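Local coordinates for transcription factor tau subunit sfc1 (Schizosaccharomyces pombe, PDB 4BJI), which is part of the tauA domain of TFIIIC, which binds boxA promoter DNA of tRNA and similar genes, the piece described here being the subunit's DNA-binding domain, at residues Glu20-Cys25 against Asp97-Ser102; Pro46-Arg51 against Pro76-Leu81; Ala58-Leu63 against His69-Ala74. One frame throughout, in Å; residues are numbered along the deposited sequence. Where two conformers were deposited one is given.

Interaction 1. Residues Glu20-Cys25 against Asp97-Ser102; sequences ESVPTC and DPRKDS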
loop_
_atom_site.group_PDB
_atom_site.type_symbol
_atom_site.label_atom_id
_atom_site.label_comp_id
_atom_site.label_asym_id
_atom_site.label_seq_id
_atom_site.Cartn_x
_atom_site.Cartn_y
_atom_site.Cartn_z
ATOM N N GLU A 20 -15.508 -13.386 4.430
ATOM C CA GLU A 20 -15.383 -14.785 4.017
ATOM C C GLU A 20 -14.767 -14.925 2.614
ATOM O O GLU A 20 -13.787 -15.655 2.416
ATOM C CB GLU A 20 -16.746 -15.482 4.062
ATOM C CG GLU A 20 -16.633 -16.982 3.866
ATOM C CD GLU A 20 -17.980 -17.681 3.877
ATOM O OE1 GLU A 20 -18.877 -17.239 4.629
ATOM O OE2 GLU A 20 -18.142 -18.667 3.125
ATOM N N SER A 21 -15.335 -14.220 1.658
ATOM C CA SER A 21 -14.880 -14.251 0.275
ATOM C C SER A 21 -14.729 -12.817 -0.206
ATOM O O SER A 21 -15.596 -11.981 0.056
ATOM C CB SER A 21 -15.904 -14.976 -0.603
ATOM O OG SER A 21 -16.184 -16.271 -0.103
ATOM N N VAL A 22 -13.646 -12.521 -0.909
ATOM C CA VAL A 22 -13.476 -11.178 -1.453
ATOM C C VAL A 22 -14.437 -10.919 -2.628
ATOM O O VAL A 22 -14.863 -11.826 -3.345
ATOM C CB VAL A 22 -12.022 -10.881 -1.877
ATOM C CG1 VAL A 22 -11.094 -11.101 -0.707
ATOM C CG2 VAL A 22 -11.630 -11.734 -3.078
ATOM N N PRO A 23 -14.764 -9.644 -2.855
ATOM C CA PRO A 23 -15.648 -9.284 -3.951
ATOM C C PRO A 23 -15.141 -9.767 -5.318
ATOM O O PRO A 23 -13.942 -9.654 -5.600
ATOM C CB PRO A 23 -15.629 -7.751 -3.898
ATOM C CG PRO A 23 -15.343 -7.427 -2.483
ATOM C CD PRO A 23 -14.348 -8.477 -2.054
ATOM N N THR A 24 -16.051 -10.265 -6.166
ATOM C CA THR A 24 -15.695 -10.780 -7.498
ATOM C C THR A 24 -16.264 -9.934 -8.654
ATOM O O THR A 24 -15.849 -10.102 -9.801
ATOM C CB THR A 24 -16.153 -12.230 -7.697
ATOM O OG1 THR A 24 -17.559 -12.327 -7.448
ATOM C CG2 THR A 24 -15.420 -13.142 -6.735
ATOM N N CYS A 25 -17.131 -8.988 -8.321
ATOM C CA CYS A 25 -17.700 -8.083 -9.322
ATOM C C CYS A 25 -18.122 -6.756 -8.683
ATOM O O CYS A 25 -18.200 -6.634 -7.444
ATOM C CB CYS A 25 -18.883 -8.742 -10.032
ATOM S SG CYS A 25 -20.266 -9.030 -8.965
ATOM N N ASP A 97 -7.524 -12.559 -3.844
ATOM C CA ASP A 97 -7.515 -12.573 -2.375
ATOM C C ASP A 97 -6.070 -12.633 -1.892
ATOM O O ASP A 97 -5.438 -13.688 -1.911
ATOM C CB ASP A 97 -8.300 -13.772 -1.837
ATOM C CG ASP A 97 -8.520 -13.701 -0.344
ATOM O OD1 ASP A 97 -7.824 -12.923 0.343
ATOM O OD2 ASP A 97 -9.439 -14.410 0.136
ATOM N N PRO A 98 -5.526 -11.496 -1.443
ATOM C CA PRO A 98 -4.117 -11.457 -1.031
ATOM C C PRO A 98 -3.868 -12.232 0.240
ATOM O O PRO A 98 -2.697 -12.492 0.593
ATOM C CB PRO A 98 -3.853 -9.965 -0.845
ATOM C CG PRO A 98 -5.227 -9.375 -0.468
ATOM C CD PRO A 98 -6.200 -10.183 -1.346
ATOM N N ARG A 99 -4.931 -12.656 0.930
ATOM C CA ARG A 99 -4.747 -13.471 2.124
ATOM C C ARG A 99 -4.462 -14.910 1.742
ATOM O O ARG A 99 -4.049 -15.737 2.592
ATOM C CB ARG A 99 -6.027 -13.466 2.989
ATOM C CG ARG A 99 -6.490 -12.102 3.379
ATOM C CD ARG A 99 -7.887 -12.144 3.983
ATOM N NE ARG A 99 -8.863 -12.647 3.023
ATOM C CZ ARG A 99 -10.131 -12.869 3.331
ATOM N NH1 ARG A 99 -10.574 -12.589 4.562
ATOM N NH2 ARG A 99 -10.944 -13.360 2.404
ATOM N N LYS A 100 -4.677 -15.271 0.480
ATOM C CA LYS A 100 -4.475 -16.647 0.019
ATOM C C LYS A 100 -3.205 -16.854 -0.780
ATOM O O LYS A 100 -2.882 -17.977 -1.189
ATOM C CB LYS A 100 -5.628 -17.132 -0.843
ATOM C CG LYS A 100 -6.953 -17.204 -0.158
ATOM C CD LYS A 100 -7.907 -17.921 -1.103
ATOM C CE LYS A 100 -9.350 -17.926 -0.633
ATOM N NZ LYS A 100 -9.523 -18.474 0.741
ATOM N N ASP A 101 -2.472 -15.776 -1.047
ATOM C CA ASP A 101 -1.322 -15.818 -1.913
ATOM C C ASP A 101 -0.166 -15.110 -1.201
ATOM O O ASP A 101 -0.167 -13.896 -1.072
ATOM C CB ASP A 101 -1.665 -15.112 -3.245
ATOM C CG ASP A 101 -0.473 -14.963 -4.187
ATOM O OD1 ASP A 101 0.551 -15.642 -3.983
ATOM O OD2 ASP A 101 -0.565 -14.150 -5.165
ATOM N N SER A 102 0.830 -15.871 -0.752
ATOM C CA SER A 102 1.938 -15.245 -0.030
ATOM C C SER A 102 2.757 -14.283 -0.893
ATOM O O SER A 102 3.480 -13.452 -0.356
ATOM C CB SER A 102 2.830 -16.255 0.632
ATOM O OG SER A 102 3.425 -17.068 -0.345
HETATM O O HOH W 1 -11.818 -14.826 -1.179
#

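Interaction 2. Residues Pro46-Arg51 against Pro76-Leu81; sequences PLFEKR and PYLSYL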
loop_
_atom_site.group_PDB
_atom_site.type_symbol
_atom_site.label_atom_id
_atom_site.label_comp_id
_atom_site.label_asym_id
_atom_site.label_seq_id
_atom_site.Cartn_x
_atom_site.Cartn_y
_atom_site.Cartn_z
ATOM N N PRO A 46 -4.559 -2.303 -17.312
ATOM C CA PRO A 46 -3.213 -2.898 -17.352
ATOM C C PRO A 46 -2.455 -2.703 -16.055
ATOM O O PRO A 46 -1.602 -3.533 -15.732
ATOM C CB PRO A 46 -2.510 -2.139 -18.479
ATOM C CG PRO A 46 -3.385 -0.993 -18.812
ATOM C CD PRO A 46 -4.781 -1.373 -18.413
ATOM N N LEU A 47 -2.723 -1.632 -15.316
ATOM C CA LEU A 47 -2.048 -1.440 -14.035
ATOM C C LEU A 47 -2.445 -2.551 -13.056
ATOM O O LEU A 47 -1.605 -3.046 -12.308
ATOM C CB LEU A 47 -2.311 -0.047 -13.453
ATOM C CG LEU A 47 -1.734 1.123 -14.277
ATOM C CD1 LEU A 47 -2.181 2.498 -13.802
ATOM C CD2 LEU A 47 -0.223 1.079 -14.295
ATOM N N PHE A 48 -3.708 -2.956 -13.059
ATOM C CA PHE A 48 -4.148 -4.051 -12.202
ATOM C C PHE A 48 -3.664 -5.408 -12.694
ATOM O O PHE A 48 -3.519 -6.317 -11.876
ATOM C CB PHE A 48 -5.668 -4.052 -12.030
ATOM C CG PHE A 48 -6.157 -3.109 -10.973
ATOM C CD1 PHE A 48 -5.900 -3.350 -9.627
ATOM C CD2 PHE A 48 -6.854 -1.974 -11.309
ATOM C CE1 PHE A 48 -6.335 -2.491 -8.645
ATOM C CE2 PHE A 48 -7.305 -1.095 -10.304
ATOM C CZ PHE A 48 -7.035 -1.354 -8.980
ATOM N N GLU A 49 -3.386 -5.556 -13.989
ATOM C CA GLU A 49 -2.713 -6.777 -14.458
ATOM C C GLU A 49 -1.288 -6.808 -13.944
ATOM O O GLU A 49 -0.798 -7.880 -13.548
ATOM C CB GLU A 49 -2.705 -6.873 -15.990
ATOM C CG GLU A 49 -4.067 -6.986 -16.599
ATOM C CD GLU A 49 -4.793 -8.309 -16.277
ATOM O OE1 GLU A 49 -4.192 -9.238 -15.714
ATOM O OE2 GLU A 49 -5.987 -8.402 -16.625
ATOM N N LYS A 50 -0.603 -5.679 -13.954
ATOM C CA LYS A 50 0.799 -5.619 -13.498
ATOM C C LYS A 50 0.919 -5.869 -11.981
ATOM O O LYS A 50 1.864 -6.519 -11.490
ATOM C CB LYS A 50 1.406 -4.241 -13.806
ATOM C CG LYS A 50 1.556 -3.910 -15.296
ATOM C CD LYS A 50 1.942 -2.436 -15.558
ATOM C CE LYS A 50 2.410 -2.246 -17.001
ATOM N NZ LYS A 50 2.662 -0.822 -17.354
ATOM N N ARG A 51 -0.027 -5.339 -11.233
ATOM C CA ARG A 51 0.044 -5.302 -9.779
ATOM C C ARG A 51 -1.398 -5.349 -9.279
ATOM O O ARG A 51 -2.169 -4.450 -9.571
ATOM C CB ARG A 51 0.739 -4.004 -9.363
ATOM C CG ARG A 51 0.790 -3.707 -7.933
ATOM C CD ARG A 51 1.802 -2.550 -7.817
ATOM N NE ARG A 51 1.600 -1.755 -6.651
ATOM C CZ ARG A 51 2.472 -0.793 -6.297
ATOM N NH1 ARG A 51 3.552 -0.591 -7.026
ATOM N NH2 ARG A 51 2.250 -0.083 -5.250
ATOM N N PRO A 76 -14.103 1.655 -8.492
ATOM C CA PRO A 76 -15.136 0.686 -8.119
ATOM C C PRO A 76 -15.600 -0.226 -9.247
ATOM O O PRO A 76 -16.301 -1.224 -9.030
ATOM C CB PRO A 76 -16.296 1.595 -7.636
ATOM C CG PRO A 76 -15.632 2.777 -7.109
ATOM C CD PRO A 76 -14.535 3.022 -8.120
ATOM N N TYR A 77 -15.208 0.111 -10.480
ATOM C CA TYR A 77 -15.524 -0.751 -11.602
ATOM C C TYR A 77 -14.593 -1.945 -11.750
ATOM O O TYR A 77 -14.901 -2.886 -12.476
ATOM C CB TYR A 77 -15.518 0.047 -12.921
ATOM C CG TYR A 77 -16.755 0.903 -13.101
ATOM C CD1 TYR A 77 -16.817 2.194 -12.604
ATOM C CD2 TYR A 77 -17.882 0.386 -13.720
ATOM C CE1 TYR A 77 -17.973 2.969 -12.742
ATOM C CE2 TYR A 77 -19.034 1.150 -13.862
ATOM C CZ TYR A 77 -19.059 2.424 -13.368
ATOM O OH TYR A 77 -20.218 3.168 -13.538
ATOM N N LEU A 78 -13.456 -1.912 -11.040
ATOM C CA LEU A 78 -12.417 -2.922 -11.185
ATOM C C LEU A 78 -11.911 -3.528 -9.886
ATOM O O LEU A 78 -11.216 -4.531 -9.933
ATOM C CB LEU A 78 -11.197 -2.328 -11.887
ATOM C CG LEU A 78 -11.425 -1.771 -13.279
ATOM C CD1 LEU A 78 -10.164 -1.114 -13.753
ATOM C CD2 LEU A 78 -11.885 -2.860 -14.242
ATOM N N SER A 79 -12.196 -2.900 -8.757
ATOM C CA SER A 79 -11.502 -3.219 -7.515
ATOM C C SER A 79 -12.379 -2.975 -6.303
ATOM O O SER A 79 -13.378 -2.251 -6.401
ATOM C CB SER A 79 -10.213 -2.391 -7.403
ATOM O OG SER A 79 -10.488 -1.005 -7.231
ATOM N N TYR A 80 -11.974 -3.557 -5.176
ATOM C CA TYR A 80 -12.586 -3.321 -3.872
ATOM C C TYR A 80 -11.513 -2.741 -2.937
ATOM O O TYR A 80 -10.316 -2.814 -3.244
ATOM C CB TYR A 80 -13.180 -4.631 -3.311
ATOM C CG TYR A 80 -12.179 -5.734 -3.044
ATOM C CD1 TYR A 80 -11.758 -6.604 -4.051
ATOM C CD2 TYR A 80 -11.630 -5.902 -1.787
ATOM C CE1 TYR A 80 -10.823 -7.621 -3.788
ATOM C CE2 TYR A 80 -10.694 -6.881 -1.524
ATOM C CZ TYR A 80 -10.309 -7.751 -2.508
ATOM O OH TYR A 80 -9.359 -8.710 -2.212
ATOM N N LEU A 81 -11.902 -2.191 -1.801
ATOM C CA LEU A 81 -11.022 -1.421 -0.944
ATOM C C LEU A 81 -10.940 -1.993 0.463
ATOM O O LEU A 81 -11.970 -2.182 1.110
ATOM C CB LEU A 81 -11.551 0.013 -0.843
ATOM C CG LEU A 81 -10.865 0.962 0.128
ATOM C CD1 LEU A 81 -9.422 1.215 -0.206
ATOM C CD2 LEU A 81 -11.634 2.309 0.192
#

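Interaction 3. Residues Ala58-Leu63 against His69-Ala74; sequences ALLNHL and HYLKFA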
loop_
_atom_site.group_PDB
_atom_site.type_symbol
_atom_site.label_atom_id
_atom_site.label_comp_id
_atom_site.label_asym_id
_atom_site.label_seq_id
_atom_site.Cartn_x
_atom_site.Cartn_y
_atom_site.Cartn_z
ATOM N N ALA A 58 -0.130 5.520 -5.215
ATOM C CA ALA A 58 0.709 4.822 -6.177
ATOM C C ALA A 58 0.078 4.811 -7.573
ATOM O O ALA A 58 0.752 5.074 -8.565
ATOM C CB ALA A 58 1.068 3.430 -5.686
ATOM N N LEU A 59 -1.236 4.587 -7.663
ATOM C CA LEU A 59 -1.909 4.660 -8.961
ATOM C C LEU A 59 -1.836 6.051 -9.592
ATOM O O LEU A 59 -1.555 6.184 -10.790
ATOM C CB LEU A 59 -3.378 4.252 -8.833
ATOM C CG LEU A 59 -3.594 2.755 -8.729
ATOM C CD1 LEU A 59 -5.000 2.453 -8.280
ATOM C CD2 LEU A 59 -3.265 2.080 -10.065
ATOM N N LEU A 60 -2.097 7.072 -8.781
ATOM C CA LEU A 60 -2.098 8.430 -9.338
ATOM C C LEU A 60 -0.748 8.693 -9.980
ATOM O O LEU A 60 -0.675 9.363 -11.027
ATOM C CB LEU A 60 -2.353 9.455 -8.249
ATOM C CG LEU A 60 -3.772 9.570 -7.706
ATOM C CD1 LEU A 60 -3.756 10.423 -6.464
ATOM C CD2 LEU A 60 -4.697 10.151 -8.773
ATOM N N ASN A 61 0.336 8.224 -9.357
ATOM C CA ASN A 61 1.681 8.495 -9.868
ATOM C C ASN A 61 2.016 7.705 -11.128
ATOM O O ASN A 61 3.033 7.947 -11.776
ATOM C CB ASN A 61 2.711 8.299 -8.764
ATOM C CG ASN A 61 2.539 9.326 -7.648
ATOM O OD1 ASN A 61 1.982 10.407 -7.867
ATOM N ND2 ASN A 61 3.014 9.019 -6.481
ATOM N N HIS A 62 1.127 6.797 -11.512
ATOM C CA HIS A 62 1.262 6.070 -12.767
ATOM C C HIS A 62 0.214 6.477 -13.795
ATOM O O HIS A 62 0.101 5.832 -14.844
ATOM C CB HIS A 62 1.092 4.584 -12.535
ATOM C CG HIS A 62 2.259 3.945 -11.874
ATOM N ND1 HIS A 62 2.536 4.073 -10.524
ATOM C CD2 HIS A 62 3.225 3.143 -12.382
ATOM C CE1 HIS A 62 3.636 3.400 -10.244
ATOM N NE2 HIS A 62 4.072 2.824 -11.348
ATOM N N LEU A 63 -0.610 7.463 -13.467
ATOM C CA LEU A 63 -1.708 7.892 -14.337
ATOM C C LEU A 63 -1.563 9.328 -14.827
ATOM O O LEU A 63 -0.983 10.182 -14.164
ATOM C CB LEU A 63 -3.055 7.735 -13.605
ATOM C CG LEU A 63 -3.579 6.318 -13.335
ATOM C CD1 LEU A 63 -4.678 6.324 -12.287
ATOM C CD2 LEU A 63 -4.066 5.691 -14.607
ATOM N N HIS A 69 -9.099 13.327 -9.909
ATOM C CA HIS A 69 -10.372 13.236 -9.201
ATOM C C HIS A 69 -11.451 12.504 -9.984
ATOM O O HIS A 69 -12.597 12.509 -9.570
ATOM C CB HIS A 69 -10.883 14.626 -8.796
ATOM C CG HIS A 69 -9.984 15.337 -7.834
ATOM N ND1 HIS A 69 -9.694 14.844 -6.575
ATOM C CD2 HIS A 69 -9.296 16.494 -7.953
ATOM C CE1 HIS A 69 -8.877 15.674 -5.957
ATOM N NE2 HIS A 69 -8.617 16.684 -6.770
ATOM N N TYR A 70 -11.086 11.854 -11.087
ATOM C CA TYR A 70 -11.965 10.832 -11.660
ATOM C C TYR A 70 -11.607 9.428 -11.157
ATOM O O TYR A 70 -12.436 8.527 -11.210
ATOM C CB TYR A 70 -11.945 10.878 -13.183
ATOM C CG TYR A 70 -12.443 12.199 -13.783
ATOM C CD1 TYR A 70 -13.580 12.826 -13.287
ATOM C CD2 TYR A 70 -11.768 12.792 -14.843
ATOM C CE1 TYR A 70 -14.017 14.032 -13.826
ATOM C CE2 TYR A 70 -12.210 13.973 -15.386
ATOM C CZ TYR A 70 -13.349 14.567 -14.868
ATOM O OH TYR A 70 -13.813 15.752 -15.381
ATOM N N LEU A 71 -10.398 9.271 -10.633
ATOM C CA LEU A 71 -9.908 7.946 -10.204
ATOM C C LEU A 71 -10.881 7.303 -9.209
ATOM O O LEU A 71 -11.152 6.096 -9.287
ATOM C CB LEU A 71 -8.517 8.083 -9.612
ATOM C CG LEU A 71 -7.898 6.800 -9.079
ATOM C CD1 LEU A 71 -7.819 5.771 -10.188
ATOM C CD2 LEU A 71 -6.522 7.119 -8.522
ATOM N N LYS A 72 -11.423 8.080 -8.270
ATOM C CA LYS A 72 -12.283 7.488 -7.259
ATOM C C LYS A 72 -13.601 6.917 -7.807
ATOM O O LYS A 72 -14.188 6.016 -7.206
ATOM C CB LYS A 72 -12.577 8.467 -6.122
ATOM C CG LYS A 72 -13.467 9.608 -6.479
ATOM C CD LYS A 72 -13.868 10.379 -5.223
ATOM C CE LYS A 72 -14.677 11.576 -5.601
ATOM N NZ LYS A 72 -15.198 12.245 -4.380
ATOM N N PHE A 73 -14.033 7.428 -8.955
ATOM C CA PHE A 73 -15.222 6.925 -9.604
ATOM C C PHE A 73 -14.956 5.702 -10.488
ATOM O O PHE A 73 -15.845 4.904 -10.748
ATOM C CB PHE A 73 -15.839 8.046 -10.471
ATOM C CG PHE A 73 -16.320 9.245 -9.684
ATOM C CD1 PHE A 73 -17.554 9.244 -9.098
ATOM C CD2 PHE A 73 -15.507 10.350 -9.540
ATOM C CE1 PHE A 73 -17.995 10.356 -8.355
ATOM C CE2 PHE A 73 -15.930 11.453 -8.813
ATOM C CZ PHE A 73 -17.172 11.447 -8.222
ATOM N N ALA A 74 -13.719 5.585 -10.978
ATOM C CA ALA A 74 -13.318 4.490 -11.869
ATOM C C ALA A 74 -12.950 3.212 -11.081
ATOM O O ALA A 74 -13.261 2.096 -11.519
ATOM C CB ALA A 74 -12.128 4.938 -12.728
#

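Interaction 1. Residues Glu20-Cys25 against Asp97-Ser102
Val22 lays its CG1 methyl against the carboxylate of Asp97, 3.7 Å from Asp97 CG, the two side chains crossing obliquely. CG1 also lies 3.8 Å from Arg99 NH2, so one methyl rests on both members of an ion pair. No direct hydrogen bond joins the segments; a water does, accepting from Val22 N and donating to Asp97 OD2 at 2.7 Å. Behind this layer the carboxylate is held from several sides. Arg99 grips it side-on: its NE meets the syn lone pair of Asp97 OD1 at 2.9 Å, nearly straight at 171°, while Arg99 NH2 binds Asp97 OD2. Arg99 N reaches Asp97 OD1 from above the carboxylate plane, forming an Asx turn within the type I turn Asp97-Lys100. An alanine in place of Asp97 would probably leave the Arg99 guanidinium without its carboxylate partner and take away the acceptor of the bridging water. Arg99 NH1 is directed to the carbonyls of Met17 and Val19, which ties the turn to the loop after strand 14-15. Val22 also packs on Tyr80 of strand 79-82, and Pro98 on Tyr80 and Trp82, so both loops meet beside that strand.

Interaction 2. Residues Pro46-Arg51 against Pro76-Leu81
The Phe48 ring is met obliquely by Leu78 and Ser79, while Trp54 packs against it edge-to-face from strand 53-55. The contact belongs to a fold consistent with a winged helix, in which helix 35-50 lies against the small sheet; here the last turn of that helix meets the start of strand 79-82. Phe48 has CG anti to its carbonyl carbon (chi1 -83°), which sends the ring out from the helix toward the sheet. The far end of the ring does most of the touching: Phe48 CZ is 3.7 Å from Ser79 CB, and Phe48 CE1 is 4.1 Å from the same carbon. Nearer the root of the ring, Phe48 CD2 meets the Leu78 CD1 methyl at 4.2 Å. The interface is thus small and apolar, with no hydrogen bond between the segments, and the ring spans from the residue before the strand to its first residue. Leu78 also touches Ile41, Leu44 and Lys45, earlier in the same helix, and the Phe48 carbonyl accepts from Arg93 of strand 90-93, a second tie between helix and sheet. Although Ser79 lies against an aromatic ring, its hydroxyl has a polar partner in the carbonyl of Leu75, and Ser79 OG sits 3.9 Å from Phe48 CZ.

Interaction 3. Residues Ala58-Leu63 against His69-Ala74
A helix-turn-helix unit, consistent with the DNA-binding domain of this TFIIIC subunit, brings helix 56-60 and the short helix 71-74 together here, and Leu71, on the second helix, projects into the leucines of the first segment. Three of them, Leu59, Leu60 and Leu63, receive it, and Leu71 alone accounts for about half of the 160 Å² buried between the two segments. With CG anti to the backbone N (chi1 178°), the Leu71 side chain extends toward the other segment and splits its two methyls between different neighbours. Leu71 CD2 goes to the helix: it is 3.5 Å from Leu60 CD2, a tight methyl-to-methyl approach, and 3.8 Å from Leu60 CG, the two branched ends meeting at a slant. The same methyl touches the root of another side chain, with Leu71 CD2 lying 4.3 Å from Leu59 CB. Leu71 CD1 is turned to Leu63, at the end of the turn, and meets Leu63 CD1 at 3.8 Å, these side chains crossing at about a right angle. All of this is apolar; no hydrogen bond crosses the contact.

The backbone that presents the leucines is fixed locally. A type I turn runs from Leu60 to Leu63, and His62 ND1 donates to Ala58 O at 2.8 Å, the oxygen lying close to the imidazole plane although the nitrogen is tilted from the carbonyl plane. On the other side, Tyr70 O accepts from both Phe73 N and Ala74 N, which holds the turn that carries Leu71. Leu63 then packs on Leu47, Tyr70 on Thr36 and Ile37, and Ala74 on Val40, so both segments also rest against helix 35-50.

All three contacts lie within the helix-turn-helix domain and are nested along the chain: interaction 3 inside the loop closed by interaction 2, and that inside the loop closed by interaction 1. Interactions 2 and 3 have centres about 11 Å apart and share a core through Leu47, whose CD1 lies 3.8 Å from Leu63 CD2 and 3.9 Å from Leu59 CD2. Interactions 1 and 2, centres about 13 Å apart, meet at Tyr80, where Val22 CG1 comes to 3.3 Å from Tyr80 OH and Pro23 CG to 3.6 Å from Tyr80 CB. Interactions 1 and 3 do not touch; their nearest atoms are about 10 Å apart, with interaction 2 touching both.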